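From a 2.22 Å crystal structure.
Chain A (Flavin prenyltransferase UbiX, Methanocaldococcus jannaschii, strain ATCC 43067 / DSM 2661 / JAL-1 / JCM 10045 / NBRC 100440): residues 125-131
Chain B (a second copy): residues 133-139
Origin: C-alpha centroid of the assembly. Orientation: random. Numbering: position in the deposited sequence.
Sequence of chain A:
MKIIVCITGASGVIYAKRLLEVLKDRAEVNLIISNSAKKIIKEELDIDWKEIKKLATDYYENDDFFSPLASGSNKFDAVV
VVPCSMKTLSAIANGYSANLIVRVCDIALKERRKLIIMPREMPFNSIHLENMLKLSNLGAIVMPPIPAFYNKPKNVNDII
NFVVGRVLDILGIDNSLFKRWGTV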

# COMPACT_ATOMS: atom_id res chain seq x y z
N ASN A 125 -2.29 13.56 -16.51
CA ASN A 125 -1.13 12.85 -16.00
C ASN A 125 -1.54 12.05 -14.76
O ASN A 125 -2.69 12.07 -14.33
CB ASN A 125 0.04 13.81 -15.71
CG ASN A 125 -0.26 14.83 -14.63
OD1 ASN A 125 -0.96 14.56 -13.64
ND2 ASN A 125 0.30 16.03 -14.79
N SER A 126 -0.57 11.34 -14.17
CA SER A 126 -0.87 10.48 -13.03
C SER A 126 -1.26 11.25 -11.79
O SER A 126 -1.95 10.70 -10.92
CB SER A 126 0.34 9.60 -12.71
OG SER A 126 0.42 8.54 -13.65
N ILE A 127 -0.83 12.50 -11.67
CA ILE A 127 -1.22 13.32 -10.53
C ILE A 127 -2.70 13.66 -10.61
O ILE A 127 -3.44 13.53 -9.62
CB ILE A 127 -0.34 14.58 -10.45
CG1 ILE A 127 1.13 14.15 -10.32
CG2 ILE A 127 -0.74 15.43 -9.26
CD1 ILE A 127 2.12 15.29 -10.29
N HIS A 128 -3.16 14.11 -11.78
CA HIS A 128 -4.59 14.34 -11.98
C HIS A 128 -5.38 13.09 -11.68
O HIS A 128 -6.38 13.12 -10.95
CB HIS A 128 -4.86 14.79 -13.43
CG HIS A 128 -3.96 15.89 -13.90
ND1 HIS A 128 -3.52 15.98 -15.21
CD2 HIS A 128 -3.43 16.96 -13.26
CE1 HIS A 128 -2.75 17.04 -15.35
NE2 HIS A 128 -2.67 17.65 -14.18
N LEU A 129 -4.96 11.95 -12.24
CA LEU A 129 -5.74 10.73 -12.10
C LEU A 129 -5.81 10.27 -10.65
O LEU A 129 -6.86 9.83 -10.18
CB LEU A 129 -5.15 9.64 -13.00
CG LEU A 129 -5.39 9.92 -14.50
CD1 LEU A 129 -4.48 9.08 -15.40
CD2 LEU A 129 -6.86 9.68 -14.85
N GLU A 130 -4.70 10.38 -9.91
CA GLU A 130 -4.74 9.98 -8.51
C GLU A 130 -5.58 10.94 -7.67
O GLU A 130 -6.25 10.53 -6.72
CB GLU A 130 -3.32 9.88 -7.96
CG GLU A 130 -3.22 9.05 -6.68
CD GLU A 130 -3.40 9.89 -5.42
OE1 GLU A 130 -2.94 11.05 -5.41
OE2 GLU A 130 -4.00 9.38 -4.45
N ASN A 131 -5.54 12.24 -7.99
CA ASN A 131 -6.38 13.18 -7.27
C ASN A 131 -7.86 12.89 -7.52
O ASN A 131 -8.67 12.94 -6.60
CB ASN A 131 -6.02 14.62 -7.66
CG ASN A 131 -4.70 15.08 -7.05
OD1 ASN A 131 -4.24 14.52 -6.06
ND2 ASN A 131 -4.10 16.11 -7.64
N LEU B 133 10.23 11.26 -4.44
CA LEU B 133 10.05 9.90 -4.92
C LEU B 133 8.88 9.81 -5.89
O LEU B 133 9.00 9.20 -6.97
CB LEU B 133 9.83 8.96 -3.73
CG LEU B 133 9.51 7.50 -4.04
CD1 LEU B 133 10.63 6.86 -4.86
CD2 LEU B 133 9.25 6.71 -2.74
N LYS B 134 7.75 10.40 -5.53
CA LYS B 134 6.59 10.41 -6.42
C LYS B 134 6.94 10.98 -7.79
O LYS B 134 6.59 10.40 -8.82
CB LYS B 134 5.44 11.21 -5.79
CG LYS B 134 4.16 11.25 -6.62
CD LYS B 134 3.03 11.93 -5.86
CE LYS B 134 1.83 12.22 -6.74
NZ LYS B 134 0.76 12.98 -6.00
N LEU B 135 7.64 12.12 -7.81
CA LEU B 135 7.96 12.76 -9.09
C LEU B 135 8.97 11.95 -9.88
O LEU B 135 8.84 11.80 -11.10
CB LEU B 135 8.48 14.18 -8.84
CG LEU B 135 7.38 15.15 -8.38
CD1 LEU B 135 7.95 16.50 -7.96
CD2 LEU B 135 6.36 15.31 -9.49
N SER B 136 9.99 11.40 -9.20
CA SER B 136 10.93 10.50 -9.85
C SER B 136 10.22 9.28 -10.42
O SER B 136 10.55 8.82 -11.53
CB SER B 136 12.01 10.08 -8.85
OG SER B 136 13.02 9.32 -9.49
N ASN B 137 9.24 8.73 -9.69
CA ASN B 137 8.47 7.59 -10.20
C ASN B 137 7.68 7.95 -11.45
O ASN B 137 7.36 7.06 -12.25
CB ASN B 137 7.49 7.08 -9.14
CG ASN B 137 8.17 6.25 -8.06
OD1 ASN B 137 7.60 6.02 -7.00
ND2 ASN B 137 9.38 5.81 -8.34
N LEU B 138 7.32 9.22 -11.62
CA LEU B 138 6.59 9.67 -12.80
C LEU B 138 7.51 10.03 -13.96
O LEU B 138 7.01 10.40 -15.02
CB LEU B 138 5.71 10.87 -12.46
CG LEU B 138 4.60 10.58 -11.45
CD1 LEU B 138 3.64 11.74 -11.38
CD2 LEU B 138 3.88 9.28 -11.78
N GLY B 139 8.83 9.94 -13.78
CA GLY B 139 9.78 10.20 -14.84
C GLY B 139 10.51 11.53 -14.73
O GLY B 139 11.36 11.81 -15.58
O HOH W 1 -1.94 12.94 -7.05
O HOH W 2 -0.40 10.12 -6.00

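The start of a helix in one UbiX copy meets the end of a helix in another through a small apolar contact, flanked by a water-bridged pair of opposite charges, with no direct hydrogen bond between the stretches. The axes of helix 126-131 and helix 133-137 approach no closer than 12.2 Å, and their directions differ by 119°, so side chains span the gap and bury 230 Å² in all. The backbones come nearest at Ser A126 and Leu B138, whose CA atoms lie 7.5 Å apart.

Each helix end is secured locally. Asn A125 caps its helix: its OD1 accepts from His A128 N at 2.9 Å in nearly straight geometry and, weakly, from Ile A127 N at 2.9 Å. In the other copy Gly B139 closes the helix in a Schellman motif, with Gly B139 N donating to Ser B136 O at 3.0 Å; its positive phi would jam a CB against the preceding carbonyl oxygen.

Ile A127 is the hub of the apolar part. Its CA-to-CB bond points sideways, but the m, t rotamer brings the end of the chain nearer, placing CG1 3.6 Å from Leu B138 CD1 and CD1 4.3 Å from Leu B135 CD2. Ser A126 adds its CB, 3.7 Å from Leu B138 CD2, while its hydroxyl bonds elsewhere in the structure.

Lys B134, t at all four chi angles, reaches across the gap. Its aliphatic CE lies 4.1 Å from Ile A127 CG1, and its NZ stops 4.2 Å from Glu A130 OE1, too far for a salt bridge. Water 1 bridges the two, accepting from Lys B134 NZ at 2.9 Å and lying within hydrogen-bonding distance of Glu A130 OE1 (2.7 Å) and Asn A131 OD1 (3.0 Å). Water 2 forms a second, weak bridge between Lys B134 NZ (3.1 Å) and Glu A130 OE1 (2.8 Å).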